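Local atomic coordinates of glycerol-3-phosphate dehydrogenase [NAD(+)] 1 (Saccharomyces cerevisiae, PDB entry 4FGW), a protein that catalyses the NAD-dependent interconversion of dihydroxyacetone phosphate and sn-glycerol 3-phosphate, supporting glycerol production and accumulation during hyperosmotic stress. Residues C241-C252 with S265-I276; G309-L317 with E331-L341. All coordinates share one frame; numbering follows the deposited sequence.

Contact 1 (C241-C252 with S265-I276)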
# COMPACT_ATOMS: atom_id res chain seq x y z
N CYS A 241 -7.27 -9.19 -7.79
CA CYS A 241 -6.22 -8.19 -7.58
C CYS A 241 -5.34 -8.06 -8.83
O CYS A 241 -5.08 -6.94 -9.25
CB CYS A 241 -5.38 -8.55 -6.36
SG CYS A 241 -6.27 -8.47 -4.79
N GLY A 242 -4.91 -9.19 -9.40
CA GLY A 242 -4.06 -9.29 -10.59
C GLY A 242 -4.57 -8.58 -11.83
O GLY A 242 -3.78 -8.20 -12.70
N ALA A 243 -5.90 -8.41 -11.93
CA ALA A 243 -6.54 -7.70 -13.03
C ALA A 243 -6.85 -6.26 -12.63
O ALA A 243 -6.41 -5.35 -13.34
CB ALA A 243 -7.82 -8.42 -13.44
N LEU A 244 -7.56 -6.05 -11.50
CA LEU A 244 -8.02 -4.74 -11.00
C LEU A 244 -6.96 -3.70 -10.67
O LEU A 244 -7.23 -2.50 -10.84
CB LEU A 244 -9.05 -4.90 -9.86
CG LEU A 244 -10.32 -5.71 -10.18
CD1 LEU A 244 -11.30 -5.67 -9.05
CD2 LEU A 244 -10.99 -5.25 -11.47
N LYS A 245 -5.76 -4.14 -10.25
CA LYS A 245 -4.62 -3.27 -9.92
C LYS A 245 -4.24 -2.35 -11.09
O LYS A 245 -3.81 -1.22 -10.86
CB LYS A 245 -3.39 -4.09 -9.44
CG LYS A 245 -2.79 -5.00 -10.51
CD LYS A 245 -1.63 -5.85 -10.02
CE LYS A 245 -1.01 -6.62 -11.16
NZ LYS A 245 -0.25 -5.72 -12.06
N ASN A 246 -4.41 -2.84 -12.33
CA ASN A 246 -4.06 -2.08 -13.53
C ASN A 246 -5.01 -0.94 -13.83
O ASN A 246 -4.60 0.05 -14.41
CB ASN A 246 -3.85 -3.01 -14.71
CG ASN A 246 -2.84 -4.10 -14.45
OD1 ASN A 246 -1.93 -3.96 -13.63
ND2 ASN A 246 -3.02 -5.22 -15.09
N VAL A 247 -6.28 -1.06 -13.38
CA VAL A 247 -7.29 0.00 -13.51
C VAL A 247 -6.89 1.12 -12.53
O VAL A 247 -6.88 2.29 -12.91
CB VAL A 247 -8.73 -0.51 -13.27
CG1 VAL A 247 -9.74 0.63 -13.28
CG2 VAL A 247 -9.12 -1.58 -14.29
N VAL A 248 -6.50 0.72 -11.30
CA VAL A 248 -6.02 1.63 -10.26
C VAL A 248 -4.71 2.33 -10.70
O VAL A 248 -4.59 3.55 -10.53
CB VAL A 248 -5.88 0.91 -8.89
CG1 VAL A 248 -5.50 1.90 -7.78
CG2 VAL A 248 -7.15 0.16 -8.52
N ALA A 249 -3.76 1.57 -11.28
CA ALA A 249 -2.47 2.10 -11.77
C ALA A 249 -2.68 3.23 -12.79
O ALA A 249 -1.87 4.16 -12.84
CB ALA A 249 -1.63 0.98 -12.37
N LEU A 250 -3.77 3.15 -13.59
CA LEU A 250 -4.12 4.19 -14.56
C LEU A 250 -4.49 5.49 -13.84
O LEU A 250 -3.97 6.54 -14.19
CB LEU A 250 -5.24 3.74 -15.52
CG LEU A 250 -4.89 2.66 -16.56
CD1 LEU A 250 -6.13 2.12 -17.21
CD2 LEU A 250 -3.95 3.20 -17.64
N GLY A 251 -5.31 5.38 -12.78
CA GLY A 251 -5.72 6.50 -11.94
C GLY A 251 -4.54 7.19 -11.27
O GLY A 251 -4.55 8.41 -11.12
N CYS A 252 -3.50 6.40 -10.89
CA CYS A 252 -2.25 6.90 -10.28
C CYS A 252 -1.42 7.69 -11.29
O CYS A 252 -0.90 8.75 -10.94
CB CYS A 252 -1.43 5.76 -9.68
SG CYS A 252 -2.21 4.95 -8.27
N SER A 265 -1.20 10.15 -5.45
CA SER A 265 -1.05 8.79 -5.96
C SER A 265 -1.43 7.77 -4.88
O SER A 265 -2.23 6.87 -5.15
CB SER A 265 0.38 8.57 -6.44
OG SER A 265 0.52 7.29 -7.04
N ALA A 266 -0.89 7.95 -3.65
CA ALA A 266 -1.17 7.10 -2.47
C ALA A 266 -2.67 7.09 -2.15
O ALA A 266 -3.19 6.04 -1.77
CB ALA A 266 -0.38 7.61 -1.28
N ALA A 267 -3.37 8.24 -2.34
CA ALA A 267 -4.82 8.38 -2.14
C ALA A 267 -5.60 7.50 -3.13
O ALA A 267 -6.54 6.83 -2.70
CB ALA A 267 -5.23 9.84 -2.28
N ILE A 268 -5.19 7.46 -4.43
CA ILE A 268 -5.82 6.61 -5.45
C ILE A 268 -5.58 5.14 -5.16
O ILE A 268 -6.50 4.34 -5.36
CB ILE A 268 -5.48 7.04 -6.93
CG1 ILE A 268 -6.32 8.26 -7.32
CG2 ILE A 268 -5.76 5.92 -7.96
CD1 ILE A 268 -5.62 9.40 -7.33
N GLN A 269 -4.39 4.80 -4.64
CA GLN A 269 -4.06 3.43 -4.23
C GLN A 269 -4.95 2.99 -3.08
O GLN A 269 -5.44 1.86 -3.09
CB GLN A 269 -2.58 3.31 -3.87
CG GLN A 269 -1.70 3.27 -5.10
CD GLN A 269 -0.23 3.36 -4.81
OE1 GLN A 269 0.41 4.38 -5.06
NE2 GLN A 269 0.35 2.29 -4.31
N ARG A 270 -5.22 3.89 -2.12
CA ARG A 270 -6.09 3.62 -0.98
C ARG A 270 -7.53 3.41 -1.44
O ARG A 270 -8.17 2.45 -1.02
CB ARG A 270 -6.01 4.77 0.04
CG ARG A 270 -6.86 4.55 1.28
CD ARG A 270 -7.16 5.84 1.99
NE ARG A 270 -8.05 6.73 1.25
CZ ARG A 270 -9.38 6.68 1.29
NH1 ARG A 270 -10.00 5.75 2.00
NH2 ARG A 270 -10.10 7.56 0.61
N VAL A 271 -8.02 4.31 -2.31
CA VAL A 271 -9.37 4.24 -2.86
C VAL A 271 -9.50 2.96 -3.71
O VAL A 271 -10.48 2.22 -3.56
CB VAL A 271 -9.77 5.55 -3.61
CG1 VAL A 271 -11.06 5.38 -4.42
CG2 VAL A 271 -9.91 6.72 -2.64
N GLY A 272 -8.48 2.70 -4.53
CA GLY A 272 -8.38 1.53 -5.40
C GLY A 272 -8.41 0.23 -4.64
O GLY A 272 -9.21 -0.65 -4.97
N LEU A 273 -7.59 0.11 -3.57
CA LEU A 273 -7.60 -1.07 -2.69
C LEU A 273 -9.00 -1.33 -2.14
O LEU A 273 -9.45 -2.48 -2.17
CB LEU A 273 -6.57 -0.95 -1.53
CG LEU A 273 -6.40 -2.19 -0.62
CD1 LEU A 273 -5.85 -3.41 -1.39
CD2 LEU A 273 -5.54 -1.87 0.57
N GLY A 274 -9.69 -0.28 -1.70
CA GLY A 274 -11.06 -0.36 -1.19
C GLY A 274 -12.03 -0.89 -2.23
O GLY A 274 -12.89 -1.71 -1.92
N GLU A 275 -11.85 -0.46 -3.50
CA GLU A 275 -12.69 -0.90 -4.62
C GLU A 275 -12.42 -2.34 -5.04
O GLU A 275 -13.35 -3.03 -5.43
CB GLU A 275 -12.64 0.09 -5.78
CG GLU A 275 -13.49 1.32 -5.49
CD GLU A 275 -13.69 2.31 -6.61
OE1 GLU A 275 -13.99 3.48 -6.29
OE2 GLU A 275 -13.55 1.93 -7.79
N ILE A 276 -11.17 -2.81 -4.90
CA ILE A 276 -10.76 -4.20 -5.17
C ILE A 276 -11.42 -5.11 -4.12
O ILE A 276 -11.97 -6.15 -4.48
CB ILE A 276 -9.21 -4.34 -5.24
CG1 ILE A 276 -8.64 -3.53 -6.44
CG2 ILE A 276 -8.79 -5.82 -5.32
CD1 ILE A 276 -7.08 -3.39 -6.51
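Val248 packs directly against the backbone of Gly272 at the middle of an antiparallel helical hairpin, formed by the consecutive helices 235-257 and 261-283 of the C-terminal, all-helical part of the enzyme. The axes of the two segments come within 8.8 Å, with 154° between their N-to-C directions. Spacing is uneven along the pair: the CA atoms of Cys252 and Ser265 are 4.9 Å apart, those of Leu244 and Ile276 6.5 Å.

The tight part is a knob-into-hole, Val248 entering a hole made by Ile268, Gln269, Gly272 and Ile276. With CG1 anti to the backbone N (chi1 -175°), both methyls face the partner helix: CG2 meets Gly272 CA at 3.6 Å, while CG1 lies 3.6 Å from Ile268 O. A side chain at position 272 would run into CG1, so the missing CB is what lets the helices approach here. One turn on, CG2 of Ile268 rests against the backbone of Gly251 and the sulfur of Cys252. At the wider end Ile276 bridges the larger separation, CG1 reaching Leu244 CB at 3.7 Å and CG2 reaching Cys241 SG.

Lys245, probably the proton acceptor as in related enzymes, marks the looser flank and is the one touching residue that is not fully buried. It meets the partner helix through its backbone N, near the CD1 methyl of Ile276, and its side chain then leads off toward Lys152 and the substrate site. Two hydrogen bonds hold NZ there, one to Thr305 of helix 296-307 and one within the segment, where Lys245 NZ donates to Asn246 OD1 at 2.9 Å, the donor lying 16° out of the Asn246 carbonyl plane.

Contact 2 (G309-L317 with E331-L341)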
# COMPACT_ATOMS: atom_id res chain seq x y z
N GLY A 309 5.42 0.72 -14.19
CA GLY A 309 4.90 -0.28 -15.13
C GLY A 309 4.19 0.34 -16.31
O GLY A 309 4.06 1.57 -16.38
N ARG A 310 3.71 -0.51 -17.24
CA ARG A 310 3.03 -0.13 -18.50
C ARG A 310 1.81 0.76 -18.28
O ARG A 310 1.70 1.80 -18.93
CB ARG A 310 2.62 -1.38 -19.30
CG ARG A 310 3.78 -2.19 -19.86
CD ARG A 310 3.29 -3.39 -20.66
NE ARG A 310 2.73 -4.43 -19.80
CZ ARG A 310 3.40 -5.48 -19.35
NH1 ARG A 310 4.68 -5.66 -19.69
NH2 ARG A 310 2.81 -6.38 -18.57
N ASN A 311 0.91 0.34 -17.38
CA ASN A 311 -0.34 1.03 -17.06
C ASN A 311 -0.14 2.43 -16.49
O ASN A 311 -0.74 3.37 -16.99
CB ASN A 311 -1.22 0.16 -16.16
CG ASN A 311 -1.58 -1.16 -16.80
OD1 ASN A 311 -2.48 -1.24 -17.63
ND2 ASN A 311 -0.85 -2.21 -16.46
N VAL A 312 0.73 2.57 -15.46
CA VAL A 312 1.04 3.87 -14.84
C VAL A 312 1.75 4.82 -15.82
O VAL A 312 1.39 6.00 -15.90
CB VAL A 312 1.71 3.74 -13.42
CG1 VAL A 312 3.12 3.18 -13.49
CG2 VAL A 312 1.70 5.06 -12.67
N LYS A 313 2.71 4.29 -16.62
CA LYS A 313 3.50 5.02 -17.62
C LYS A 313 2.63 5.61 -18.74
O LYS A 313 2.83 6.78 -19.08
CB LYS A 313 4.61 4.12 -18.20
CG LYS A 313 5.75 4.87 -18.89
CD LYS A 313 6.90 3.93 -19.24
CE LYS A 313 8.10 4.70 -19.75
NZ LYS A 313 9.30 3.83 -19.88
N VAL A 314 1.68 4.82 -19.29
CA VAL A 314 0.76 5.27 -20.36
C VAL A 314 -0.13 6.40 -19.84
O VAL A 314 -0.22 7.45 -20.48
CB VAL A 314 -0.05 4.10 -20.99
CG1 VAL A 314 -1.24 4.60 -21.81
CG2 VAL A 314 0.84 3.22 -21.86
N ALA A 315 -0.73 6.18 -18.65
CA ALA A 315 -1.62 7.11 -17.97
C ALA A 315 -0.93 8.44 -17.65
O ALA A 315 -1.56 9.50 -17.77
CB ALA A 315 -2.14 6.47 -16.70
N ARG A 316 0.35 8.38 -17.27
CA ARG A 316 1.20 9.53 -16.95
C ARG A 316 1.42 10.39 -18.22
O ARG A 316 1.33 11.61 -18.15
CB ARG A 316 2.54 9.03 -16.38
CG ARG A 316 3.15 9.94 -15.34
CD ARG A 316 4.51 9.44 -14.90
NE ARG A 316 4.43 8.39 -13.88
CZ ARG A 316 5.05 7.22 -13.96
NH1 ARG A 316 5.80 6.92 -15.03
NH2 ARG A 316 4.94 6.33 -12.99
N LEU A 317 1.67 9.73 -19.37
CA LEU A 317 1.86 10.41 -20.66
C LEU A 317 0.56 11.04 -21.14
O LEU A 317 0.60 12.17 -21.63
CB LEU A 317 2.47 9.47 -21.72
CG LEU A 317 2.88 10.12 -23.05
CD1 LEU A 317 3.99 11.17 -22.87
CD2 LEU A 317 3.30 9.08 -24.06
N GLU A 331 3.51 4.98 -28.41
CA GLU A 331 4.69 5.82 -28.15
C GLU A 331 5.68 5.23 -27.15
O GLU A 331 6.88 5.43 -27.31
CB GLU A 331 4.26 7.24 -27.72
CG GLU A 331 5.30 8.30 -28.05
CD GLU A 331 5.01 9.67 -27.48
OE1 GLU A 331 5.60 10.02 -26.43
OE2 GLU A 331 4.20 10.41 -28.08
N LEU A 332 5.19 4.52 -26.12
CA LEU A 332 6.07 3.97 -25.09
C LEU A 332 6.25 2.45 -25.14
O LEU A 332 7.38 1.98 -25.09
CB LEU A 332 5.61 4.38 -23.67
CG LEU A 332 5.32 5.86 -23.39
CD1 LEU A 332 4.32 5.99 -22.26
CD2 LEU A 332 6.59 6.64 -23.08
N LEU A 333 5.13 1.70 -25.19
CA LEU A 333 5.16 0.24 -25.10
C LEU A 333 5.45 -0.53 -26.39
O LEU A 333 5.61 -1.75 -26.34
CB LEU A 333 3.89 -0.32 -24.41
CG LEU A 333 3.16 0.53 -23.35
CD1 LEU A 333 1.89 -0.16 -22.90
CD2 LEU A 333 4.04 0.81 -22.14
N ASN A 334 5.56 0.19 -27.53
CA ASN A 334 5.80 -0.36 -28.87
C ASN A 334 4.92 -1.59 -29.24
O ASN A 334 3.76 -1.40 -29.60
CB ASN A 334 7.30 -0.43 -29.25
CG ASN A 334 8.10 -1.65 -28.81
OD1 ASN A 334 8.77 -2.30 -29.62
ND2 ASN A 334 8.10 -1.96 -27.52
N GLY A 335 5.45 -2.81 -29.08
CA GLY A 335 4.72 -4.04 -29.39
C GLY A 335 4.07 -4.68 -28.18
O GLY A 335 3.90 -5.90 -28.15
N GLN A 336 3.71 -3.85 -27.17
CA GLN A 336 3.09 -4.29 -25.92
C GLN A 336 1.86 -3.45 -25.56
O GLN A 336 1.73 -2.31 -26.02
CB GLN A 336 4.10 -4.27 -24.77
CG GLN A 336 5.01 -5.50 -24.73
CD GLN A 336 5.82 -5.50 -23.46
OE1 GLN A 336 5.35 -5.93 -22.39
NE2 GLN A 336 7.04 -5.00 -23.54
N SER A 337 0.96 -4.02 -24.73
CA SER A 337 -0.27 -3.34 -24.33
C SER A 337 -0.39 -3.12 -22.82
O SER A 337 0.10 -3.92 -22.03
CB SER A 337 -1.49 -4.12 -24.82
OG SER A 337 -1.45 -4.31 -26.22
N ALA A 338 -1.06 -2.02 -22.43
CA ALA A 338 -1.37 -1.70 -21.04
C ALA A 338 -2.74 -2.33 -20.79
O ALA A 338 -3.77 -1.79 -21.19
CB ALA A 338 -1.41 -0.19 -20.83
N GLN A 339 -2.74 -3.51 -20.17
CA GLN A 339 -3.96 -4.29 -19.99
C GLN A 339 -5.10 -3.48 -19.38
O GLN A 339 -6.25 -3.59 -19.80
CB GLN A 339 -3.68 -5.53 -19.14
CG GLN A 339 -4.19 -6.82 -19.75
CD GLN A 339 -5.65 -6.74 -20.17
OE1 GLN A 339 -6.55 -6.94 -19.35
NE2 GLN A 339 -5.88 -6.43 -21.44
N GLY A 340 -4.77 -2.68 -18.37
CA GLY A 340 -5.77 -1.89 -17.63
C GLY A 340 -6.74 -1.11 -18.50
O GLY A 340 -7.86 -0.83 -18.07
N LEU A 341 -6.31 -0.76 -19.73
CA LEU A 341 -7.10 -0.04 -20.74
C LEU A 341 -8.33 -0.88 -21.13
O LEU A 341 -9.42 -0.34 -21.26
CB LEU A 341 -6.23 0.23 -21.98
CG LEU A 341 -5.70 1.65 -22.22
CD1 LEU A 341 -5.10 2.26 -20.99
CD2 LEU A 341 -4.64 1.64 -23.30
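Asn311, in the first turn of helix 310-320, lies with its CA 4.9 Å from that of Ala338, whereas farther along the helix the backbones part, the CA atoms of Val314 and Leu332 being 7.2 Å apart. The facing segment leaves helix 325-333 at Asn334, which has positive phi, and runs through an extended loop into helix 340-354.

Asn311 makes the polar link. With CG beside the backbone N (chi1 -60°) its amide swings nearer the loop, where OD1 accepts the N-H of Gly340 at 2.8 Å, with an N-H...O angle of 140° and the donor tilted 26° from the carbonyl plane. The same oxygen lies 3.5 Å from Ala338 CB, and a CB on Gly340 would collide with it. Putting a leucine in place of Asn311 would probably leave the Gly340 N-H without this acceptor and free the loop to shift at the entry to helix 340-354.

Apolar contacts continue the interface. Val314 CG2 reaches Leu333 CD1 at 3.7 Å, the side chains crossing at about a right angle. Leu332 CD1 touches both Lys313 O and Leu317 CD2, while Glu331 OE1 lies near the same Leu317 methyl. The aliphatic part of Arg310 lies across Leu333, its CG 3.8 Å from Leu333 CD2. Its chain then bends at chi3, taking NH1 to 2.8 Å from Gln336 OE1, with the guanidinium and amide planes steeply inclined to each other.

Polar groups thus gather at the start of helix 310-320. Arg310 and Asn311 probably bind substrate, and Arg310 and Gln339 NAD(+), as in relatives. The arrangement is therefore consistent with one wall of the dehydrogenase active-site cleft, built from a helix N-terminus and the loop beside it.

In the fold
Both contacts belong to the helical C-terminal region, but they differ in depth. Contact 1 is almost wholly buried, joins two long consecutive helices and has no hydrogen bond across it; its outer flank meets the second subunit, where Arg270 forms a salt bridge with Glu195 of that chain. Contact 2 mixes buried and exposed residues, sets the first turns of helix 310-320 against the end of helix 325-333 and the loop that follows, and includes a cross-segment hydrogen bond; no other chain touches it. The two share no helix yet abut: Leu250, on the face of helix 235-257 turned away from helix 261-283, packs against Asn311, Ala315 and Gly340. Lys245 and Asn311, about 6 Å apart between side chains, bring both to the probable active site.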